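Local structure of hydroquinone dioxygenase small subunit (Pseudomonas sp., 4ZXA) at residues Glu51-Gly56 against Val159-Glu164; Phe82-Asp87 against Gly127-Leu132. The protein probably serves as the small, cupin-fold subunit of a two-subunit, iron(II)-dependent dioxygenase that opens the ring of hydroquinone. All coordinates share one frame; numbering follows the deposited sequence.

Contact 1: Glu51-Gly56 against Val159-Glu164; sequences EKVVVG and VEKWAE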
loop_
_atom_site.group_PDB
_atom_site.type_symbol
_atom_site.label_atom_id
_atom_site.label_comp_id
_atom_site.label_asym_id
_atom_site.label_seq_id
_atom_site.Cartn_x
_atom_site.Cartn_y
_atom_site.Cartn_z
ATOM N N GLU A 51 17.674 -40.115 15.459
ATOM C CA GLU A 51 18.255 -39.155 16.376
ATOM C C GLU A 51 17.268 -37.975 16.449
ATOM O O GLU A 51 16.976 -37.334 15.436
ATOM C CB GLU A 51 19.598 -38.682 15.828
ATOM C CG GLU A 51 20.513 -38.045 16.837
ATOM C CD GLU A 51 21.712 -37.402 16.166
ATOM O OE1 GLU A 51 21.970 -37.718 14.979
ATOM O OE2 GLU A 51 22.392 -36.571 16.812
ATOM N N LYS A 52 16.744 -37.702 17.637
ATOM C CA LYS A 52 15.769 -36.627 17.816
ATOM C C LYS A 52 16.441 -35.241 17.871
ATOM O O LYS A 52 16.805 -34.760 18.933
ATOM C CB LYS A 52 14.918 -36.915 19.059
ATOM C CG LYS A 52 14.227 -38.306 19.018
ATOM C CD LYS A 52 13.550 -38.666 20.365
ATOM C CE LYS A 52 12.049 -38.385 20.355
ATOM N NZ LYS A 52 11.276 -39.407 19.519
ATOM N N VAL A 53 16.620 -34.604 16.718
ATOM C CA VAL A 53 17.412 -33.379 16.680
ATOM C C VAL A 53 16.500 -32.196 16.905
ATOM O O VAL A 53 15.565 -31.962 16.124
ATOM C CB VAL A 53 18.184 -33.172 15.331
ATOM C CG1 VAL A 53 18.932 -31.836 15.348
ATOM C CG2 VAL A 53 19.159 -34.332 15.053
ATOM N N VAL A 54 16.757 -31.466 17.984
ATOM C CA VAL A 54 16.000 -30.265 18.270
ATOM C C VAL A 54 16.304 -29.193 17.223
ATOM O O VAL A 54 17.463 -28.808 17.037
ATOM C CB VAL A 54 16.331 -29.717 19.662
ATOM C CG1 VAL A 54 15.502 -28.463 19.957
ATOM C CG2 VAL A 54 16.126 -30.807 20.729
ATOM N N VAL A 55 15.251 -28.717 16.555
ATOM C CA VAL A 55 15.357 -27.631 15.579
ATOM C C VAL A 55 14.560 -26.414 16.036
ATOM O O VAL A 55 14.724 -25.320 15.505
ATOM C CB VAL A 55 14.917 -28.077 14.158
ATOM C CG1 VAL A 55 15.902 -29.117 13.617
ATOM C CG2 VAL A 55 13.521 -28.666 14.181
ATOM N N GLY A 56 13.718 -26.603 17.046
ATOM C CA GLY A 56 13.032 -25.490 17.672
ATOM C C GLY A 56 12.943 -25.716 19.167
ATOM O O GLY A 56 12.617 -26.823 19.611
ATOM N N VAL A 159 18.480 -34.182 21.130
ATOM C CA VAL A 159 19.842 -33.771 20.867
ATOM C C VAL A 159 19.868 -32.321 20.409
ATOM O O VAL A 159 19.159 -31.942 19.474
ATOM C CB VAL A 159 20.519 -34.685 19.821
ATOM C CG1 VAL A 159 22.021 -34.387 19.738
ATOM C CG2 VAL A 159 20.274 -36.144 20.177
ATOM N N GLU A 160 20.679 -31.513 21.079
ATOM C CA GLU A 160 20.902 -30.154 20.637
ATOM C C GLU A 160 22.263 -30.042 19.969
ATOM O O GLU A 160 23.278 -30.497 20.509
ATOM C CB GLU A 160 20.815 -29.180 21.810
ATOM C CG GLU A 160 19.412 -28.998 22.368
ATOM C CD GLU A 160 19.401 -28.076 23.578
ATOM O OE1 GLU A 160 19.693 -28.555 24.691
ATOM O OE2 GLU A 160 19.130 -26.870 23.417
ATOM N N LYS A 161 22.284 -29.444 18.785
ATOM C CA LYS A 161 23.541 -29.194 18.100
ATOM C C LYS A 161 23.392 -27.975 17.215
ATOM O O LYS A 161 23.643 -28.030 16.003
ATOM C CB LYS A 161 23.994 -30.420 17.295
ATOM C CG LYS A 161 22.909 -31.143 16.480
ATOM C CD LYS A 161 23.517 -31.720 15.204
ATOM C CE LYS A 161 22.982 -33.112 14.863
ATOM N NZ LYS A 161 23.366 -33.516 13.449
ATOM N N TRP A 162 22.979 -26.876 17.840
ATOM C CA TRP A 162 22.668 -25.648 17.124
ATOM C C TRP A 162 23.810 -25.195 16.214
ATOM O O TRP A 162 23.598 -24.893 15.043
ATOM C CB TRP A 162 22.249 -24.534 18.108
ATOM C CG TRP A 162 21.114 -24.959 19.002
ATOM C CD1 TRP A 162 21.212 -25.432 20.272
ATOM C CD2 TRP A 162 19.712 -24.969 18.676
ATOM N NE1 TRP A 162 19.966 -25.747 20.761
ATOM C CE2 TRP A 162 19.027 -25.473 19.803
ATOM C CE3 TRP A 162 18.972 -24.609 17.536
ATOM C CZ2 TRP A 162 17.637 -25.618 19.834
ATOM C CZ3 TRP A 162 17.594 -24.757 17.565
ATOM C CH2 TRP A 162 16.940 -25.260 18.711
ATOM N N ALA A 163 25.022 -25.156 16.742
ATOM C CA ALA A 163 26.145 -24.632 15.969
ATOM C C ALA A 163 26.354 -25.442 14.692
ATOM O O ALA A 163 26.843 -24.926 13.690
ATOM C CB ALA A 163 27.417 -24.591 16.814
ATOM N N GLU A 164 25.943 -26.702 14.726
ATOM C CA GLU A 164 26.077 -27.571 13.569
ATOM C C GLU A 164 25.002 -27.330 12.515
ATOM O O GLU A 164 25.270 -27.469 11.317
ATOM C CB GLU A 164 25.992 -29.032 13.987
ATOM C CG GLU A 164 27.208 -29.597 14.672
ATOM C CD GLU A 164 27.051 -31.094 14.901
ATOM O OE1 GLU A 164 26.805 -31.820 13.905
ATOM O OE2 GLU A 164 27.142 -31.539 16.068
HETATM O O HOH W 1 20.038 -28.179 18.002
#
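V53 and V159 pair as a parallel bridge, with V159 N giving a nearly straight 2.8 Å hydrogen bond to K52 O and V54 N returning one of 2.9 Å to V159 O. Past this bridge the chain of 159-164 swings away, and a water spans the widening gap, donating to V54 O and accepting from K161 N. The short strand 158-159 thereby becomes the outermost strand, within this chain, of a mixed cupin sheet, lying beside strand 52-58 just before the C-terminal helix begins at W162. E51, extended with CG anti to its backbone N (chi1 -161°), crosses V159 at about a right angle, its OE2 3.7 Å from V159 CG1. W162 sets the far rim of its indole against V54, CZ2 3.6 Å from V54 CG1, and has V55 O at its edge; the bridging water sits over the centre of one face. In the ring plane, W162 NE1 donates to E160 OE2 at 3.0 Å, while E160 OE1 forms a salt bridge with K154. An alanine in place of W162 would probably open a gap beside V54 and leave E160 OE2 without its indole donor. I337 of the large subunit packs on this same indole.

Contact 2: Phe82-Asp87 against Gly127-Leu132; sequences FAIVMD and GHQCLL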
loop_
_atom_site.group_PDB
_atom_site.type_symbol
_atom_site.label_atom_id
_atom_site.label_comp_id
_atom_site.label_asym_id
_atom_site.label_seq_id
_atom_site.Cartn_x
_atom_site.Cartn_y
_atom_site.Cartn_z
ATOM N N PHE A 82 3.125 -35.501 18.942
ATOM C CA PHE A 82 2.586 -35.556 17.596
ATOM C C PHE A 82 3.694 -35.747 16.580
ATOM O O PHE A 82 4.824 -35.323 16.804
ATOM C CB PHE A 82 1.820 -34.276 17.295
ATOM C CG PHE A 82 0.687 -34.021 18.230
ATOM C CD1 PHE A 82 -0.576 -34.525 17.957
ATOM C CD2 PHE A 82 0.880 -33.288 19.393
ATOM C CE1 PHE A 82 -1.642 -34.294 18.823
ATOM C CE2 PHE A 82 -0.169 -33.057 20.271
ATOM C CZ PHE A 82 -1.438 -33.557 19.987
ATOM N N ALA A 83 3.376 -36.388 15.463
ATOM C CA ALA A 83 4.366 -36.598 14.409
ATOM C C ALA A 83 3.788 -36.186 13.070
ATOM O O ALA A 83 2.646 -36.554 12.741
ATOM C CB ALA A 83 4.809 -38.053 14.368
ATOM N N ILE A 84 4.565 -35.399 12.324
ATOM C CA ILE A 84 4.239 -35.051 10.940
ATOM C C ILE A 84 5.272 -35.657 10.016
ATOM O O ILE A 84 6.471 -35.406 10.158
ATOM C CB ILE A 84 4.312 -33.536 10.673
ATOM C CG1 ILE A 84 3.688 -32.736 11.818
ATOM C CG2 ILE A 84 3.674 -33.201 9.311
ATOM C CD1 ILE A 84 2.243 -32.514 11.642
ATOM N N VAL A 85 4.817 -36.439 9.050
ATOM C CA VAL A 85 5.731 -36.982 8.056
ATOM C C VAL A 85 5.966 -35.955 6.962
ATOM O O VAL A 85 5.051 -35.607 6.221
ATOM C CB VAL A 85 5.181 -38.266 7.445
ATOM C CG1 VAL A 85 6.023 -38.673 6.228
ATOM C CG2 VAL A 85 5.159 -39.354 8.497
ATOM N N MET A 86 7.196 -35.465 6.867
ATOM C CA MET A 86 7.530 -34.407 5.915
ATOM C C MET A 86 8.107 -34.933 4.593
ATOM O O MET A 86 8.170 -34.212 3.608
ATOM C CB MET A 86 8.478 -33.395 6.569
ATOM C CG MET A 86 7.779 -32.422 7.505
ATOM S SD MET A 86 6.751 -31.203 6.633
ATOM C CE MET A 86 5.212 -32.099 6.523
ATOM N N ASP A 87 8.521 -36.194 4.589
ATOM C CA ASP A 87 9.009 -36.863 3.395
ATOM C C ASP A 87 9.061 -38.378 3.628
ATOM O O ASP A 87 9.290 -38.836 4.748
ATOM C CB ASP A 87 10.392 -36.349 3.017
ATOM C CG ASP A 87 10.944 -37.013 1.765
ATOM O OD1 ASP A 87 10.149 -37.370 0.865
ATOM O OD2 ASP A 87 12.176 -37.171 1.678
ATOM N N GLY A 127 2.978 -35.182 4.523
ATOM C CA GLY A 127 1.887 -34.274 4.790
ATOM C C GLY A 127 0.911 -34.852 5.787
ATOM O O GLY A 127 -0.081 -34.207 6.132
ATOM N N HIS A 128 1.189 -36.062 6.256
ATOM C CA HIS A 128 0.291 -36.722 7.188
ATOM C C HIS A 128 0.723 -36.554 8.642
ATOM O O HIS A 128 1.918 -36.553 8.968
ATOM C CB HIS A 128 0.151 -38.208 6.850
ATOM C CG HIS A 128 -0.469 -38.458 5.509
ATOM N ND1 HIS A 128 -0.474 -39.698 4.920
ATOM C CD2 HIS A 128 -1.094 -37.619 4.652
ATOM C CE1 HIS A 128 -1.093 -39.622 3.746
ATOM N NE2 HIS A 128 -1.474 -38.366 3.569
ATOM N N GLN A 129 -0.271 -36.424 9.514
ATOM C CA GLN A 129 -0.042 -36.223 10.934
ATOM C C GLN A 129 -0.772 -37.321 11.723
ATOM O O GLN A 129 -1.873 -37.747 11.355
ATOM C CB GLN A 129 -0.543 -34.822 11.334
ATOM C CG GLN A 129 -0.423 -34.456 12.808
ATOM C CD GLN A 129 -0.858 -33.008 13.094
ATOM O OE1 GLN A 129 -0.360 -32.062 12.475
ATOM N NE2 GLN A 129 -1.792 -32.836 14.031
ATOM N N CYS A 130 -0.151 -37.789 12.799
ATOM C CA CYS A 130 -0.866 -38.638 13.726
ATOM C C CYS A 130 -0.625 -38.196 15.167
ATOM O O CYS A 130 0.396 -37.573 15.485
ATOM C CB CYS A 130 -0.480 -40.114 13.542
ATOM S SG CYS A 130 1.082 -40.566 14.305
ATOM N N LEU A 131 -1.580 -38.528 16.030
ATOM C CA LEU A 131 -1.427 -38.379 17.475
ATOM C C LEU A 131 -0.563 -39.522 18.041
ATOM O O LEU A 131 -0.702 -40.680 17.649
ATOM C CB LEU A 131 -2.811 -38.363 18.147
ATOM C CG LEU A 131 -2.982 -38.584 19.659
ATOM C CD1 LEU A 131 -2.281 -37.512 20.489
ATOM C CD2 LEU A 131 -4.457 -38.616 20.005
ATOM N N LEU A 132 0.351 -39.175 18.936
ATOM C CA LEU A 132 1.085 -40.157 19.712
ATOM C C LEU A 132 0.554 -40.095 21.143
ATOM O O LEU A 132 1.091 -39.369 21.977
ATOM C CB LEU A 132 2.579 -39.842 19.675
ATOM C CG LEU A 132 3.140 -39.767 18.250
ATOM C CD1 LEU A 132 4.549 -39.192 18.255
ATOM C CD2 LEU A 132 3.111 -41.141 17.566
#
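F82 lies obliquely against L131, its CE1 3.7 Å from L131 CD1, with the ring directed there by CG standing anti to the carbonyl carbon (chi1 -59°). L131 brings CD1 up to the ring. I84 and Q129, like F82 and L131 a non-hydrogen-bonded pair, lie on the same face, their side chains across one another. The Q129 chain runs out extended, with CG anti to the backbone N (chi1 178°); its amide NE2 is hydrogen-bonded to the backbone O of T235 of the large subunit. On the other face A83 CB meets L132 CD1 at 4.1 Å, and C130 SG stands a little farther off. Between the two faces the strands run antiparallel: A83 and C130 exchange two backbone bonds, V85 N donates to H128 O at 2.9 Å, and G127 N donates to V85 O at 2.7 Å. G127 has a positive phi of 90°, and a side chain there would collide with the preceding carbonyl oxygen. Strand 128-132 is the last of its sheet within this chain, but H128, Q129 and C130 pair with a strand of the large subunit, carrying the cupin sheet across the interface. Main-chain bonds thus hold 128-132 on both sides, to 81-87 and to the large subunit's strand, with apolar packing on both faces and the Q129 amide adding a side-chain bond to the other subunit.

Coming from the N terminus, the chain passes helix 40-45 and enters strand 52-58, the early half of contact 1. It then runs through strand 61-69 and on to strand 81-87, where contact 2 begins. From there strands 89-97 and 116-125 of the second, antiparallel sheet intervene before 127-132 returns to close the shorter loop. After strand 136-142 of the second sheet, strand 145-153 rejoins the first, and 159-164 finally closes the longer loop, which contains all of contact 2. Both contacts belong to the same mixed sheet, at what are, within this chain, its two ends: contact 1 joins 158-159 to 52-58, contact 2 joins 128-132 to 81-87, and strands 61-69 and 145-153 lie between. Their centres are about 19 Å apart.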